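Local coordinates for protein CghA (Chaetomium globosum, PDB 6KBC) that belongs to a beta-rich fungal protein family of the calycin clan and holds the ligand WK1 in a pocket, at residues 39-44 with 75-80; 51-56 with 192-197; 93-98 with 151-156. All coordinates share one frame; numbering follows the deposited sequence.

Overall arrangement
All three contacts lie in the N-terminal, calycin-clan half of CghA, among antiparallel strands that bring together segments far apart in sequence. Contact 1 (39-44 with 75-80) sets a loop against the start of strand 77-85; the next strand, 90-96, carries contact 3 (93-98 with 151-156), and the two pair through A79 O and L95 N, 3.0 Å apart. Contact 1 closes before contact 3 opens, its segments alternate with those of contact 2 (51-56 with 192-197), and contact 2 encloses contact 3. Centres of contacts 1 and 3, and of 2 and 3, are about 17 Å apart; those of 1 and 2, about 26 Å. Neighbouring strands thus bring A80 and H94 to the WK1 pocket.

Contact 1: 39-44 with 75-80; sequences DKLSPT and ASFRAA
Leucine against serine and phenylalanine: this is a small, buried apolar contact between L41, in the loop that leads from strand 6-10 to strand 46-54, and S76 and F77, where strand 77-85 begins. One methyl does all the touching. L41 has CG anti to its own N (chi1 -179°), which carries the branched end off the loop backbone and brings CD2 up to both partners, 4.3 Å from S76 CB and 4.4 Å from F77 CE1. The methyl comes to the ring obliquely. S76 CB lies over one face of the same ring, 3.8 Å above its plane and displaced toward the rim. Serine suits this place because its methylene packs on the ring while its hydroxyl is satisfied by D69 O.

Around the contact the ring of F77 also meets the ring of F15, and both L41 and F77 pack on L10 of strand 6-10, so a leucine and a phenylalanine extend an apolar patch begun by the N-terminal strand. The loop backbone is tied down separately: L41 bonds through its main chain to F15 and A17. Just beyond, S42 OG accepts from T44 N at 3.3 Å and nearly straight (166°), an ST turn that shapes the chain around P43. Within segment 75-80, R78 NH2 reaches back to A75 O, 3.0 Å away, meeting it on a lone pair in the carbonyl plane, while R78 NH1 is bonded to H94 ND1.

With no hydrogen bond between the two segments, and about 70 Å² buried between them, their meeting rests on dispersion and the exclusion of water; the placing of the two backbones probably depends on the bonds of L41 to F15 and A17 and of S76 to D69.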
loop_
_atom_site.group_PDB
_atom_site.type_symbol
_atom_site.label_atom_id
_atom_site.label_comp_id
_atom_site.label_asym_id
_atom_site.label_seq_id
_atom_site.Cartn_x
_atom_site.Cartn_y
_atom_site.Cartn_z
ATOM N N ASP A 39 -20.641 -10.707 -5.272
ATOM C CA ASP A 39 -22.067 -10.399 -5.261
ATOM C C ASP A 39 -22.532 -9.759 -3.958
ATOM O O ASP A 39 -23.188 -8.712 -3.984
ATOM C CB ASP A 39 -22.875 -11.670 -5.546
ATOM C CG ASP A 39 -22.703 -12.150 -6.978
ATOM O OD1 ASP A 39 -22.993 -11.367 -7.910
ATOM O OD2 ASP A 39 -22.233 -13.292 -7.174
ATOM N N LYS A 40 -22.219 -10.372 -2.820
ATOM C CA LYS A 40 -22.514 -9.810 -1.512
ATOM C C LYS A 40 -21.194 -9.608 -0.778
ATOM O O LYS A 40 -20.261 -10.400 -0.930
ATOM C CB LYS A 40 -23.428 -10.737 -0.693
ATOM C CG LYS A 40 -24.917 -10.704 -1.063
ATOM C CD LYS A 40 -25.574 -9.332 -0.968
ATOM C CE LYS A 40 -27.091 -9.468 -1.115
ATOM N NZ LYS A 40 -27.672 -8.414 -2.003
ATOM N N LEU A 41 -21.108 -8.547 0.015
ATOM C CA LEU A 41 -19.881 -8.238 0.737
ATOM C C LEU A 41 -20.004 -8.740 2.171
ATOM O O LEU A 41 -20.926 -8.347 2.895
ATOM C CB LEU A 41 -19.574 -6.740 0.704
ATOM C CG LEU A 41 -18.287 -6.313 1.429
ATOM C CD1 LEU A 41 -17.033 -6.819 0.713
ATOM C CD2 LEU A 41 -18.242 -4.802 1.590
ATOM N N SER A 42 -19.079 -9.608 2.567
ATOM C CA SER A 42 -19.038 -10.078 3.943
ATOM C C SER A 42 -18.928 -8.892 4.898
ATOM O O SER A 42 -18.200 -7.932 4.621
ATOM C CB SER A 42 -17.859 -11.027 4.157
ATOM O OG SER A 42 -17.610 -11.208 5.543
ATOM N N PRO A 43 -19.638 -8.919 6.028
ATOM C CA PRO A 43 -19.579 -7.784 6.961
ATOM C C PRO A 43 -18.257 -7.668 7.707
ATOM O O PRO A 43 -18.068 -6.683 8.428
ATOM C CB PRO A 43 -20.735 -8.067 7.929
ATOM C CG PRO A 43 -20.883 -9.550 7.901
ATOM C CD PRO A 43 -20.555 -9.974 6.490
ATOM N N THR A 44 -17.346 -8.631 7.575
ATOM C CA THR A 44 -16.026 -8.520 8.190
ATOM C C THR A 44 -14.914 -8.489 7.154
ATOM O O THR A 44 -13.737 -8.591 7.522
ATOM C CB THR A 44 -15.760 -9.675 9.157
ATOM O OG1 THR A 44 -15.774 -10.906 8.427
ATOM C CG2 THR A 44 -16.820 -9.711 10.254
ATOM N N ALA A 75 -21.380 2.909 5.221
ATOM C CA ALA A 75 -20.380 3.620 4.421
ATOM C C ALA A 75 -19.206 2.699 4.066
ATOM O O ALA A 75 -18.054 2.933 4.428
ATOM C CB ALA A 75 -19.908 4.863 5.163
ATOM N N SER A 76 -19.518 1.640 3.319
ATOM C CA SER A 76 -18.524 0.617 3.017
ATOM C C SER A 76 -17.613 0.976 1.855
ATOM O O SER A 76 -16.569 0.336 1.694
ATOM C CB SER A 76 -19.204 -0.718 2.703
ATOM O OG SER A 76 -19.670 -1.337 3.890
ATOM N N PHE A 77 -17.987 1.946 1.026
ATOM C CA PHE A 77 -17.292 2.212 -0.227
ATOM C C PHE A 77 -16.639 3.579 -0.162
ATOM O O PHE A 77 -17.305 4.584 0.110
ATOM C CB PHE A 77 -18.243 2.126 -1.418
ATOM C CG PHE A 77 -19.104 0.911 -1.390
ATOM C CD1 PHE A 77 -18.539 -0.332 -1.159
ATOM C CD2 PHE A 77 -20.474 1.004 -1.563
ATOM C CE1 PHE A 77 -19.318 -1.464 -1.118
ATOM C CE2 PHE A 77 -21.263 -0.129 -1.518
ATOM C CZ PHE A 77 -20.684 -1.364 -1.291
ATOM N N ARG A 78 -15.341 3.612 -0.436
ATOM C CA ARG A 78 -14.530 4.730 0.005
ATOM C C ARG A 78 -13.268 4.735 -0.838
ATOM O O ARG A 78 -12.669 3.679 -1.062
ATOM C CB ARG A 78 -14.224 4.547 1.497
ATOM C CG ARG A 78 -13.582 5.668 2.246
ATOM C CD ARG A 78 -13.352 5.150 3.662
ATOM N NE ARG A 78 -14.601 4.800 4.339
ATOM C CZ ARG A 78 -15.363 5.646 5.029
ATOM N NH1 ARG A 78 -14.987 6.905 5.202
ATOM N NH2 ARG A 78 -16.483 5.215 5.592
ATOM N N ALA A 79 -12.897 5.900 -1.342
ATOM C CA ALA A 79 -11.581 6.111 -1.930
ATOM C C ALA A 79 -10.860 7.017 -0.952
ATOM O O ALA A 79 -11.224 8.188 -0.806
ATOM C CB ALA A 79 -11.656 6.733 -3.324
ATOM N N ALA A 80 -9.879 6.463 -0.243
ATOM C CA ALA A 80 -9.136 7.228 0.748
ATOM C C ALA A 80 -7.922 7.828 0.058
ATOM O O ALA A 80 -7.088 7.093 -0.477
ATOM C CB ALA A 80 -8.707 6.353 1.927
#

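Contact 2: 51-56 with 192-197; sequences FDAMAE and ATVDLT
No ring, amide or carboxylate takes part where A53 meets A192 and V194, so there is no face or edge to speak of at the junction itself; three aliphatic residues meet by their methyl groups. The ring of F51, on the same strand as A53, is directed to other neighbours: it meets the ring of F135 and packs on V64, T144, V146 and H160. In the contact proper, A53 CB points at the opposing strand and touches A192 CB at 3.6 Å and V194 CG2 at 3.7 Å, and one methyl thus serves two partners. V194 brings CG2 to it by holding CG1 anti to the backbone N (chi1 170°), which places CG2 beside that N.

No hydrogen bond joins the two segments; strand 223-231 pairs with both 46-54 and 181-200. That A53, A192 and V194 nevertheless point at each other is consistent with a curled, calycin-like arrangement of the strands. Alanine suits the spot because the A53 and A192 CA atoms come within 5.7 Å, a spacing that admits little more than methyls. Further apolar cover comes from L158 on A53 and M214 on V194.

The strand alternation sorts the polar residues to the other side. T193 turns away and bonds to T159, while D195 forms a salt bridge with R213. D52, facing away from the contact, is gripped at both carboxylate oxygens, OD1 by G225 N and OD2 by R246 NE, the latter from strand 239-249 in the C-terminal half of the chain.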
loop_
_atom_site.group_PDB
_atom_site.type_symbol
_atom_site.label_atom_id
_atom_site.label_comp_id
_atom_site.label_asym_id
_atom_site.label_seq_id
_atom_site.Cartn_x
_atom_site.Cartn_y
_atom_site.Cartn_z
ATOM N N PHE A 51 -3.315 2.651 -5.385
ATOM C CA PHE A 51 -2.535 3.242 -6.469
ATOM C C PHE A 51 -1.784 4.430 -5.897
ATOM O O PHE A 51 -2.375 5.253 -5.200
ATOM C CB PHE A 51 -3.414 3.724 -7.640
ATOM C CG PHE A 51 -4.300 2.657 -8.234
ATOM C CD1 PHE A 51 -5.506 2.330 -7.637
ATOM C CD2 PHE A 51 -3.936 2.013 -9.408
ATOM C CE1 PHE A 51 -6.330 1.347 -8.198
ATOM C CE2 PHE A 51 -4.752 1.038 -9.975
ATOM C CZ PHE A 51 -5.949 0.707 -9.365
ATOM N N ASP A 52 -0.498 4.551 -6.206
ATOM C CA ASP A 52 0.219 5.690 -5.657
ATOM C C ASP A 52 1.235 6.214 -6.658
ATOM O O ASP A 52 1.473 5.629 -7.719
ATOM C CB ASP A 52 0.909 5.361 -4.319
ATOM C CG ASP A 52 1.877 4.200 -4.422
ATOM O OD1 ASP A 52 2.401 3.950 -5.536
ATOM O OD2 ASP A 52 2.129 3.540 -3.380
ATOM N N ALA A 53 1.847 7.331 -6.285
ATOM C CA ALA A 53 2.835 7.970 -7.132
ATOM C C ALA A 53 3.631 8.911 -6.250
ATOM O O ALA A 53 3.067 9.559 -5.371
ATOM C CB ALA A 53 2.164 8.752 -8.260
ATOM N N MET A 54 4.935 8.990 -6.471
ATOM C CA MET A 54 5.648 10.076 -5.830
ATOM C C MET A 54 6.756 10.547 -6.736
ATOM O O MET A 54 7.266 9.780 -7.549
ATOM C CB MET A 54 6.231 9.663 -4.494
ATOM C CG MET A 54 7.302 8.619 -4.613
ATOM S SD MET A 54 7.822 8.317 -2.922
ATOM C CE MET A 54 8.657 9.840 -2.541
ATOM N N ALA A 55 7.166 11.791 -6.520
ATOM C CA ALA A 55 8.266 12.356 -7.280
ATOM C C ALA A 55 9.554 11.663 -6.878
ATOM O O ALA A 55 9.724 11.245 -5.729
ATOM C CB ALA A 55 8.371 13.874 -7.049
ATOM N N GLU A 56 10.475 11.531 -7.834
ATOM C CA GLU A 56 11.688 10.785 -7.528
ATOM C C GLU A 56 12.554 11.497 -6.497
ATOM O O GLU A 56 13.443 10.870 -5.912
ATOM C CB GLU A 56 12.495 10.534 -8.799
ATOM C CG GLU A 56 13.365 11.685 -9.200
ATOM C CD GLU A 56 14.199 11.401 -10.443
ATOM O OE1 GLU A 56 14.585 12.386 -11.105
ATOM O OE2 GLU A 56 14.412 10.217 -10.794
ATOM N N ALA A 192 5.165 6.834 -13.125
ATOM C CA ALA A 192 3.903 7.415 -12.720
ATOM C C ALA A 192 3.781 8.811 -13.307
ATOM O O ALA A 192 4.769 9.546 -13.410
ATOM C CB ALA A 192 3.785 7.457 -11.192
ATOM N N THR A 193 2.581 9.157 -13.746
ATOM C CA THR A 193 2.261 10.541 -14.022
ATOM C C THR A 193 1.097 10.953 -13.147
ATOM O O THR A 193 0.249 10.135 -12.775
ATOM C CB THR A 193 1.912 10.790 -15.498
ATOM O OG1 THR A 193 0.597 10.286 -15.766
ATOM C CG2 THR A 193 2.912 10.116 -16.400
ATOM N N VAL A 194 1.079 12.233 -12.808
ATOM C CA VAL A 194 0.006 12.821 -12.035
ATOM C C VAL A 194 -0.366 14.149 -12.674
ATOM O O VAL A 194 0.507 14.924 -13.073
ATOM C CB VAL A 194 0.438 13.005 -10.568
ATOM C CG1 VAL A 194 -0.560 13.826 -9.836
ATOM C CG2 VAL A 194 0.615 11.633 -9.904
ATOM N N ASP A 195 -1.660 14.417 -12.764
ATOM C CA ASP A 195 -2.103 15.730 -13.219
ATOM C C ASP A 195 -3.413 15.984 -12.477
ATOM O O ASP A 195 -4.495 15.607 -12.932
ATOM C CB ASP A 195 -2.246 15.777 -14.737
ATOM C CG ASP A 195 -2.714 17.132 -15.247
ATOM O OD1 ASP A 195 -2.834 18.071 -14.434
ATOM O OD2 ASP A 195 -2.888 17.268 -16.479
ATOM N N LEU A 196 -3.292 16.577 -11.299
ATOM C CA LEU A 196 -4.380 16.614 -10.346
ATOM C C LEU A 196 -4.591 18.042 -9.884
ATOM O O LEU A 196 -3.645 18.831 -9.812
ATOM C CB LEU A 196 -4.081 15.715 -9.116
ATOM C CG LEU A 196 -4.151 14.201 -9.311
ATOM C CD1 LEU A 196 -3.508 13.528 -8.106
ATOM C CD2 LEU A 196 -5.585 13.742 -9.452
ATOM N N THR A 197 -5.840 18.353 -9.545
ATOM C CA THR A 197 -6.187 19.641 -8.967
ATOM C C THR A 197 -6.940 19.392 -7.675
ATOM O O THR A 197 -7.942 18.669 -7.668
ATOM C CB THR A 197 -7.026 20.489 -9.932
ATOM O OG1 THR A 197 -6.310 20.629 -11.159
ATOM C CG2 THR A 197 -7.288 21.866 -9.347
#

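Contact 3: 93-98 with 151-156; sequences QHLVVP and PGRITG. With WK1 ((2S)-3-[(2S,4E)-4-[[(1R,2S,4aR,6S,8R,8aS)-2-[(E)-but-2-en-2-yl]-6,8-dimethyl-1,2,4a,5,6,7,8,8a-octahydronaphthalen-1-yl]-oxidanyl-methylidene]-3,5-bis(oxidanylidene)pyrrolidin-2-yl]-2-methyl-2-oxidanyl-propanoic acid), chain B.
Q93 OE1 lies against the aliphatic part of an arginine, 3.4 Å from R153 CG, and no hydrogen bond joins the two side chains. They cross at about a right angle; the amide and guanidinium planes are nearly parallel, 22° apart, but the two heads stand well away from each other. The other end of the amide finds a partner through water: Q93 NE2 donates to a water 3.1 Å away, which in turn donates to G152 O at 3.2 Å.

Bends in the chain of R153 (chi2 146°, chi3 -71°) turn its head back to P151 O, to which NH2 donates at 3.1 Å, in the guanidinium plane. NH2 also reaches R130 O, and NH1 bonds to T131 OG1. R153 and I154 together face A150, a classic beta bulge at the start of strand 154-162, and G152 just before it adopts a positive phi that suits glycine. L95 also joins the two segments: CD2 stands obliquely 4.2 Å from R153 NH1, and CD1 packs on I154 CG2 at 4.2 Å, the leucine and isoleucine crossing at about a right angle. Both are buried, their branched ends suited to apolar surroundings that include F148 and A150.

On the alternate side of strand 90-96, H94 enters the ligand pocket. Its NE2 donates to WK1 O at 2.6 Å, in the ring plane and close to straight, while R78 at ND1 probably steadies the imidazole. Alternation along one strand therefore divides packing from ligand binding.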
loop_
_atom_site.group_PDB
_atom_site.type_symbol
_atom_site.label_atom_id
_atom_site.label_comp_id
_atom_site.label_asym_id
_atom_site.label_seq_id
_atom_site.Cartn_x
_atom_site.Cartn_y
_atom_site.Cartn_z
ATOM N N GLN A 93 -8.534 13.324 2.157
ATOM C CA GLN A 93 -9.980 13.236 2.217
ATOM C C GLN A 93 -10.399 11.844 1.789
ATOM O O GLN A 93 -9.703 11.177 1.018
ATOM C CB GLN A 93 -10.656 14.280 1.321
ATOM C CG GLN A 93 -10.634 15.694 1.852
ATOM C CD GLN A 93 -11.495 16.613 1.015
ATOM O OE1 GLN A 93 -12.443 16.164 0.366
ATOM N NE2 GLN A 93 -11.172 17.904 1.018
ATOM N N HIS A 94 -11.539 11.415 2.312
ATOM C CA HIS A 94 -12.243 10.246 1.819
ATOM C C HIS A 94 -13.356 10.700 0.894
ATOM O O HIS A 94 -14.081 11.650 1.202
ATOM C CB HIS A 94 -12.842 9.437 2.966
ATOM C CG HIS A 94 -11.822 8.840 3.882
ATOM N ND1 HIS A 94 -12.163 8.145 5.022
ATOM C CD2 HIS A 94 -10.470 8.822 3.819
ATOM C CE1 HIS A 94 -11.063 7.731 5.627
ATOM N NE2 HIS A 94 -10.022 8.124 4.913
ATOM N N LEU A 95 -13.465 10.037 -0.246
ATOM C CA LEU A 95 -14.644 10.129 -1.098
ATOM C C LEU A 95 -15.506 8.924 -0.754
ATOM O O LEU A 95 -15.226 7.806 -1.188
ATOM C CB LEU A 95 -14.262 10.141 -2.571
ATOM C CG LEU A 95 -13.255 11.205 -2.987
ATOM C CD1 LEU A 95 -12.988 11.103 -4.482
ATOM C CD2 LEU A 95 -13.779 12.575 -2.613
ATOM N N VAL A 96 -16.525 9.141 0.061
ATOM C CA VAL A 96 -17.461 8.088 0.424
ATOM C C VAL A 96 -18.594 8.093 -0.592
ATOM O O VAL A 96 -19.229 9.129 -0.817
ATOM C CB VAL A 96 -17.993 8.293 1.849
ATOM C CG1 VAL A 96 -18.835 7.096 2.279
ATOM C CG2 VAL A 96 -16.833 8.534 2.819
ATOM N N VAL A 97 -18.842 6.943 -1.210
ATOM C CA VAL A 97 -19.788 6.851 -2.319
ATOM C C VAL A 97 -20.758 5.708 -2.048
ATOM O O VAL A 97 -20.450 4.770 -1.293
ATOM C CB VAL A 97 -19.065 6.650 -3.673
ATOM C CG1 VAL A 97 -18.151 7.830 -3.963
ATOM C CG2 VAL A 97 -18.295 5.340 -3.684
ATOM N N PRO A 98 -21.954 5.763 -2.646
ATOM C CA PRO A 98 -22.920 4.667 -2.494
ATOM C C PRO A 98 -22.765 3.517 -3.476
ATOM O O PRO A 98 -23.396 2.474 -3.268
ATOM C CB PRO A 98 -24.265 5.379 -2.720
ATOM C CG PRO A 98 -23.934 6.459 -3.686
ATOM C CD PRO A 98 -22.555 6.942 -3.298
ATOM N N PRO A 151 -15.881 17.413 -8.047
ATOM C CA PRO A 151 -15.770 18.879 -8.091
ATOM C C PRO A 151 -15.838 19.498 -6.704
ATOM O O PRO A 151 -16.609 19.066 -5.841
ATOM C CB PRO A 151 -16.958 19.302 -8.967
ATOM C CG PRO A 151 -17.856 18.103 -9.040
ATOM C CD PRO A 151 -16.972 16.911 -8.899
ATOM N N GLY A 152 -14.997 20.509 -6.485
ATOM C CA GLY A 152 -14.859 21.110 -5.176
ATOM C C GLY A 152 -13.960 20.357 -4.217
ATOM O O GLY A 152 -13.816 20.787 -3.065
ATOM N N ARG A 153 -13.351 19.250 -4.653
ATOM C CA ARG A 153 -12.435 18.474 -3.821
ATOM C C ARG A 153 -11.199 18.061 -4.615
ATOM O O ARG A 153 -10.099 18.561 -4.356
ATOM C CB ARG A 153 -13.146 17.246 -3.253
ATOM C CG ARG A 153 -14.190 17.578 -2.193
ATOM C CD ARG A 153 -15.355 16.605 -2.254
ATOM N NE ARG A 153 -16.170 16.832 -3.446
ATOM C CZ ARG A 153 -17.076 15.976 -3.906
ATOM N NH1 ARG A 153 -17.282 14.824 -3.282
ATOM N NH2 ARG A 153 -17.764 16.267 -5.001
ATOM N N ILE A 154 -11.361 17.168 -5.591
ATOM C CA ILE A 154 -10.224 16.672 -6.365
ATOM C C ILE A 154 -10.685 16.304 -7.769
ATOM O O ILE A 154 -11.715 15.645 -7.949
ATOM C CB ILE A 154 -9.540 15.467 -5.678
ATOM C CG1 ILE A 154 -8.343 14.984 -6.506
ATOM C CG2 ILE A 154 -10.525 14.334 -5.447
ATOM C CD1 ILE A 154 -7.548 13.865 -5.850
ATOM N N THR A 155 -9.909 16.720 -8.769
ATOM C CA THR A 155 -10.129 16.315 -10.149
ATOM C C THR A 155 -8.793 16.049 -10.816
ATOM O O THR A 155 -7.794 16.722 -10.541
ATOM C CB THR A 155 -10.878 17.384 -10.966
ATOM O OG1 THR A 155 -10.070 18.564 -11.051
ATOM C CG2 THR A 155 -12.211 17.727 -10.329
ATOM N N GLY A 156 -8.784 15.087 -11.718
ATOM C CA GLY A 156 -7.592 14.844 -12.483
ATOM C C GLY A 156 -7.301 13.377 -12.548
ATOM O O GLY A 156 -8.151 12.533 -12.253
HETATM O O WK1 B . -7.753 7.610 5.998
HETATM C C17 WK1 B . -6.776 7.509 5.301
HETATM O O1 WK1 B . -6.537 8.283 4.417
HETATM C C19 WK1 B . -5.815 6.414 5.523
HETATM O O2 WK1 B . -6.111 5.664 6.651
HETATM C C18 WK1 B . -4.461 7.003 5.773
HETATM C C20 WK1 B . -5.949 5.571 4.287
HETATM C C22 WK1 B . -4.807 4.649 4.144
HETATM N N WK1 B . -4.690 3.890 2.913
HETATM C C21 WK1 B . -4.410 2.623 3.196
HETATM O O5 WK1 B . -4.225 1.718 2.263
HETATM C C23 WK1 B . -4.636 3.628 5.152
HETATM O O4 WK1 B . -4.677 3.820 6.455
HETATM C C24 WK1 B . -4.356 2.332 4.637
HETATM C C16 WK1 B . -4.099 1.112 5.395
HETATM O O3 WK1 B . -4.109 1.195 6.669
HETATM C C9 WK1 B . -3.706 -0.127 4.707
HETATM C C8 WK1 B . -2.177 0.112 4.558
HETATM C C12 WK1 B . -1.677 1.499 4.211
HETATM C C13 WK1 B . -1.405 1.869 2.980
HETATM C C90 WK1 B . -0.921 3.245 2.670
HETATM C C14 WK1 B . -1.479 2.505 5.288
HETATM C C7 WK1 B . -1.428 -0.276 5.797
HETATM C C6 WK1 B . -1.611 -1.470 6.296
HETATM C C3 WK1 B . -2.766 -2.257 5.765
HETATM C C4 WK1 B . -3.988 -1.410 5.476
HETATM C C5 WK1 B . -4.946 -2.274 4.680
HETATM C C11 WK1 B . -6.258 -1.574 4.518
HETATM C C2 WK1 B . -3.113 -3.521 6.507
HETATM C C1 WK1 B . -3.862 -4.359 5.520
HETATM C C10 WK1 B . -4.131 -5.762 5.956
HETATM C C WK1 B . -5.160 -3.666 5.242
HETATM O O HOH W 1 -12.854 20.209 -0.062
#